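Local coordinates for protein catalase (Exiguobacterium oxidotolerans, PDB 2J2M) that breaks down hydrogen peroxide to water and oxygen as a heme-dependent, tetrameric catalase, at residues A[58-63]-A[92-97]. Sequence-based numbering, arbitrary orientation.
Sequences RGFGAH and ARFSTV. With HEM (protoporphyrin IX containing Fe), chain E.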
ATOM      1  N   ARG A  58      12.631   7.552  15.961  1.00  5.54           N
ATOM      2  CA  ARG A  58      14.028   8.041  16.007  1.00  4.84           C
ATOM      3  C   ARG A  58      14.946   6.979  16.625  1.00  4.17           C
ATOM      4  O   ARG A  58      14.747   6.556  17.758  1.00  3.96           O
ATOM      5  CB  ARG A  58      14.112   9.377  16.758  1.00  4.55           C
ATOM      6  CG  ARG A  58      15.517   9.798  17.151  1.00  6.48           C
ATOM      7  CD  ARG A  58      16.429  10.048  15.921  1.00  8.85           C
ATOM      8  NE  ARG A  58      16.784  11.454  15.746  1.00 10.11           N
ATOM      9  CZ  ARG A  58      17.703  11.899  14.892  1.00 10.26           C
ATOM     10  NH1 ARG A  58      18.343  11.054  14.098  1.00 10.17           N
ATOM     11  NH2 ARG A  58      17.971  13.199  14.825  1.00 10.45           N
ATOM     12  N   GLY A  59      15.936   6.534  15.869  1.00  4.39           N
ATOM     13  CA  GLY A  59      16.811   5.462  16.331  1.00  4.78           C
ATOM     14  C   GLY A  59      18.122   5.223  15.585  1.00  5.56           C
ATOM     15  O   GLY A  59      18.399   5.847  14.542  1.00  4.64           O
ATOM     16  N   PHE A  60      18.906   4.277  16.128  1.00  5.39           N
ATOM     17  CA  PHE A  60      20.246   3.962  15.664  1.00  5.95           C
ATOM     18  C   PHE A  60      20.506   2.470  15.789  1.00  5.88           C
ATOM     19  O   PHE A  60      20.328   1.892  16.868  1.00  6.55           O
ATOM     20  CB  PHE A  60      21.322   4.729  16.473  1.00  6.65           C
ATOM     21  CG  PHE A  60      22.746   4.247  16.194  1.00  7.46           C
ATOM     22  CD1 PHE A  60      23.480   4.779  15.130  1.00  5.71           C
ATOM     23  CD2 PHE A  60      23.324   3.220  16.974  1.00  8.22           C
ATOM     24  CE1 PHE A  60      24.779   4.335  14.850  1.00  6.50           C
ATOM     25  CE2 PHE A  60      24.617   2.742  16.701  1.00  7.82           C
ATOM     26  CZ  PHE A  60      25.353   3.299  15.626  1.00  7.40           C
ATOM     27  N   GLY A  61      20.964   1.861  14.701  1.00  5.29           N
ATOM     28  CA  GLY A  61      21.217   0.429  14.667  1.00  5.39           C
ATOM     29  C   GLY A  61      22.632   0.040  14.302  1.00  5.43           C
ATOM     30  O   GLY A  61      23.294   0.714  13.486  1.00  4.03           O
ATOM     31  N   ALA A  62      23.094  -1.052  14.920  1.00  5.66           N
ATOM     32  CA  ALA A  62      24.418  -1.620  14.600  1.00  6.63           C
ATOM     33  C   ALA A  62      24.463  -3.122  14.727  1.00  7.18           C
ATOM     34  O   ALA A  62      23.631  -3.724  15.420  1.00  8.64           O
ATOM     35  CB  ALA A  62      25.510  -0.987  15.446  1.00  5.89           C
ATOM     36  N   HIS A  63      25.423  -3.718  14.028  1.00  7.60           N
ATOM     37  CA  HIS A  63      25.689  -5.150  14.072  1.00  7.90           C
ATOM     38  C   HIS A  63      26.718  -5.489  15.131  1.00  8.47           C
ATOM     39  O   HIS A  63      27.602  -4.683  15.440  1.00  9.13           O
ATOM     40  CB  HIS A  63      26.273  -5.626  12.753  1.00  7.96           C
ATOM     41  CG  HIS A  63      25.331  -5.529  11.608  1.00  7.19           C
ATOM     42  ND1 HIS A  63      24.427  -6.519  11.311  1.00  9.47           N
ATOM     43  CD2 HIS A  63      25.149  -4.557  10.689  1.00  7.54           C
ATOM     44  CE1 HIS A  63      23.729  -6.170  10.246  1.00 10.36           C
ATOM     45  NE2 HIS A  63      24.147  -4.980   9.852  1.00 11.12           N
ATOM     46  N   ALA A  92      21.322  -4.697  16.564  1.00  7.34           N
ATOM     47  CA  ALA A  92      20.700  -3.930  17.635  1.00  7.28           C
ATOM     48  C   ALA A  92      20.190  -2.590  17.140  1.00  6.76           C
ATOM     49  O   ALA A  92      20.731  -2.036  16.182  1.00  7.95           O
ATOM     50  CB  ALA A  92      21.676  -3.737  18.790  1.00  6.72           C
ATOM     51  N   ARG A  93      19.139  -2.091  17.778  1.00  5.55           N
ATOM     52  CA  ARG A  93      18.586  -0.771  17.470  1.00  5.22           C
ATOM     53  C   ARG A  93      18.187  -0.101  18.778  1.00  4.44           C
ATOM     54  O   ARG A  93      17.454  -0.678  19.577  1.00  4.38           O
ATOM     55  CB  ARG A  93      17.374  -0.835  16.503  1.00  4.80           C
ATOM     56  CG  ARG A  93      16.790   0.555  16.147  1.00  6.10           C
ATOM     57  CD  ARG A  93      15.763   0.533  14.999  1.00  5.84           C
ATOM     58  NE  ARG A  93      15.334   1.868  14.510  1.00  6.39           N
ATOM     59  CZ  ARG A  93      14.435   2.669  15.110  1.00  5.85           C
ATOM     60  NH1 ARG A  93      13.884   2.308  16.280  1.00  4.01           N
ATOM     61  NH2 ARG A  93      14.098   3.843  14.555  1.00  2.00           N
ATOM     62  N   PHE A  94      18.684   1.110  18.970  1.00  4.01           N
ATOM     63  CA  PHE A  94      18.382   1.927  20.124  1.00  5.17           C
ATOM     64  C   PHE A  94      17.598   3.106  19.602  1.00  5.33           C
ATOM     65  O   PHE A  94      17.731   3.468  18.446  1.00  5.59           O
ATOM     66  CB  PHE A  94      19.684   2.372  20.801  1.00  5.14           C
ATOM     67  CG  PHE A  94      20.586   1.219  21.185  1.00  6.50           C
ATOM     68  CD1 PHE A  94      21.805   1.025  20.535  1.00  7.22           C
ATOM     69  CD2 PHE A  94      20.187   0.290  22.167  1.00  4.17           C
ATOM     70  CE1 PHE A  94      22.626  -0.057  20.884  1.00  7.88           C
ATOM     71  CE2 PHE A  94      21.000  -0.771  22.520  1.00  3.48           C
ATOM     72  CZ  PHE A  94      22.216  -0.952  21.881  1.00  5.34           C
ATOM     73  N   SER A  95      16.768   3.701  20.441  1.00  6.48           N
ATOM     74  CA  SER A  95      15.751   4.631  19.946  1.00  7.26           C
ATOM     75  C   SER A  95      15.216   5.512  21.048  1.00  7.60           C
ATOM     76  O   SER A  95      15.421   5.204  22.221  1.00  9.25           O
ATOM     77  CB  SER A  95      14.596   3.855  19.274  1.00  7.36           C
ATOM     78  OG  SER A  95      13.992   2.944  20.169  1.00  7.48           O
ATOM     79  N   THR A  96      14.592   6.634  20.683  1.00  7.34           N
ATOM     80  CA  THR A  96      13.725   7.351  21.619  1.00  6.96           C
ATOM     81  C   THR A  96      12.325   6.813  21.389  1.00  6.91           C
ATOM     82  O   THR A  96      12.201   5.795  20.739  1.00  7.37           O
ATOM     83  CB  THR A  96      13.766   8.876  21.431  1.00  7.03           C
ATOM     84  OG1 THR A  96      13.481   9.201  20.064  1.00  6.45           O
ATOM     85  CG2 THR A  96      15.114   9.420  21.841  1.00  5.13           C
ATOM     86  N   VAL A  97      11.287   7.468  21.915  1.00  7.00           N
ATOM     87  CA  VAL A  97       9.911   6.948  21.827  1.00  6.64           C
ATOM     88  C   VAL A  97       8.938   7.848  21.066  1.00  6.94           C
ATOM     89  O   VAL A  97       8.379   7.462  20.038  1.00  7.00           O
ATOM     90  CB  VAL A  97       9.277   6.641  23.257  1.00  7.13           C
ATOM     91  CG1 VAL A  97       7.817   6.084  23.126  1.00  5.02           C
ATOM     92  CG2 VAL A  97      10.141   5.661  24.045  1.00  6.86           C
TER
HETATM   93  CHA HEM E 501       8.193  -0.001  19.138  1.00  3.98           C
HETATM   94  CHB HEM E 501       9.678  -0.846  23.711  1.00  6.34           C
HETATM   95  CHC HEM E 501       5.067  -1.267  25.068  1.00  6.29           C
HETATM   96  CHD HEM E 501       3.635  -1.115  20.466  1.00  4.88           C
HETATM   97  C1A HEM E 501       9.009  -0.235  20.242  1.00  6.13           C
HETATM   98  C2A HEM E 501      10.469  -0.287  20.267  1.00  5.62           C
HETATM   99  C3A HEM E 501      10.875  -0.521  21.538  1.00  4.93           C
HETATM  100  C4A HEM E 501       9.695  -0.618  22.356  1.00  5.13           C
HETATM  101  CMA HEM E 501      12.319  -0.666  22.077  1.00  2.00           C
HETATM  102  CAA HEM E 501      11.365  -0.081  19.018  1.00  5.83           C
HETATM  103  CBA HEM E 501      11.726  -1.389  18.309  1.00  5.01           C
HETATM  104  CGA HEM E 501      12.644  -1.021  17.165  1.00  5.17           C
HETATM  105  O1A HEM E 501      12.243  -1.157  15.978  1.00  5.66           O
HETATM  106  O2A HEM E 501      13.784  -0.559  17.446  1.00  6.18           O
HETATM  107  C1B HEM E 501       8.570  -1.099  24.475  1.00  5.89           C
HETATM  108  C2B HEM E 501       8.551  -1.601  25.839  1.00  7.89           C
HETATM  109  C3B HEM E 501       7.269  -1.704  26.191  1.00  7.84           C
HETATM  110  C4B HEM E 501       6.450  -1.283  25.081  1.00  6.94           C
HETATM  111  CMB HEM E 501       9.780  -1.994  26.707  1.00  5.61           C
HETATM  112  CAB HEM E 501       6.704  -2.233  27.520  1.00 10.47           C
HETATM  113  CBB HEM E 501       7.245  -1.910  28.689  1.00 15.44           C
HETATM  114  C1C HEM E 501       4.265  -1.362  23.962  1.00  5.11           C
HETATM  115  C2C HEM E 501       2.865  -1.737  23.926  1.00  6.55           C
HETATM  116  C3C HEM E 501       2.493  -1.698  22.632  1.00  6.58           C
HETATM  117  C4C HEM E 501       3.632  -1.290  21.827  1.00  5.68           C
HETATM  118  CMC HEM E 501       1.981  -2.149  25.141  1.00  4.58           C
HETATM  119  CAC HEM E 501       1.094  -1.988  22.037  1.00  7.14           C
HETATM  120  CBC HEM E 501       0.640  -3.238  21.889  1.00 10.79           C
HETATM  121  C1D HEM E 501       4.695  -0.770  19.658  1.00  4.94           C
HETATM  122  C2D HEM E 501       4.619  -0.592  18.222  1.00  4.20           C
HETATM  123  C3D HEM E 501       6.049  -0.255  17.803  1.00  4.31           C
HETATM  124  C4D HEM E 501       6.842  -0.260  19.028  1.00  5.10           C
HETATM  125  CMD HEM E 501       3.358  -0.766  17.310  1.00  4.43           C
HETATM  126  CAD HEM E 501       6.563   0.021  16.378  1.00  4.17           C
HETATM  127  CBD HEM E 501       7.309  -1.231  15.913  1.00  4.86           C
HETATM  128  CGD HEM E 501       7.587  -1.219  14.422  1.00  5.99           C
HETATM  129  O1D HEM E 501       7.054  -0.359  13.645  1.00  6.14           O
HETATM  130  O2D HEM E 501       8.351  -2.111  13.996  1.00  4.56           O
HETATM  131  NA  HEM E 501       8.586  -0.450  21.542  1.00  6.43           N
HETATM  132  NB  HEM E 501       7.274  -0.911  24.044  1.00  5.79           N
HETATM  133  NC  HEM E 501       4.693  -1.104  22.671  1.00  6.39           N
HETATM  134  ND  HEM E 501       6.002  -0.578  20.079  1.00  5.69           N
HETATM  135 FE   HEM E 501       6.664  -1.053  22.015  1.00  6.69          FE
HETATM  136  O   HOH W   1      11.254   8.066  18.591  1.00  3.14           O
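Arg93 reaches from strand 92-95 over Gly59 of strand 59-63 and along a propionate of the heme. Its CB and CG pass between heme O2A and the carbonyl oxygen of Phe60, whose O also receives a CA-H...O contact from Arg93 CA at 3.2 Å. With CG anti to the backbone N (chi1 -179°) and the chain extended as far as NE, CD continues beside the propionate, 3.3 Å from heme O2A. NE passes on at a longer 4.1 Å from heme O2A, and CZ comes over Gly59 CA, which stands 3.6 Å above the guanidinium plane, offset toward the rim. At the tip NH1 donates to O2A of the heme at 3.1 Å and also to His56 O, while NH2 lies 3.5 Å from Gly59 N and makes a weak hydrogen bond to Ala57 O. A CB on Gly59 would collide with this group. An alanine in place of Arg93 would probably leave the heme propionate without this positively charged partner and open a gap over Gly59. The two strands run antiparallel: Phe60 and Phe94 exchange two backbone hydrogen bonds, as do Ala62 and Ala92, and Thr96 N adds one to Arg58 O at 2.9 Å. On the face away from Arg93, Phe94 CD1 lies 4.5 Å from Phe60 CD2, at the edge of the Phe60 ring, with helix 241-251 and Leu299 packing around this apolar side. The pairing belongs to the antiparallel beta-barrel of the catalase fold, with apolar side chains on one face and a heme propionate contact on the other.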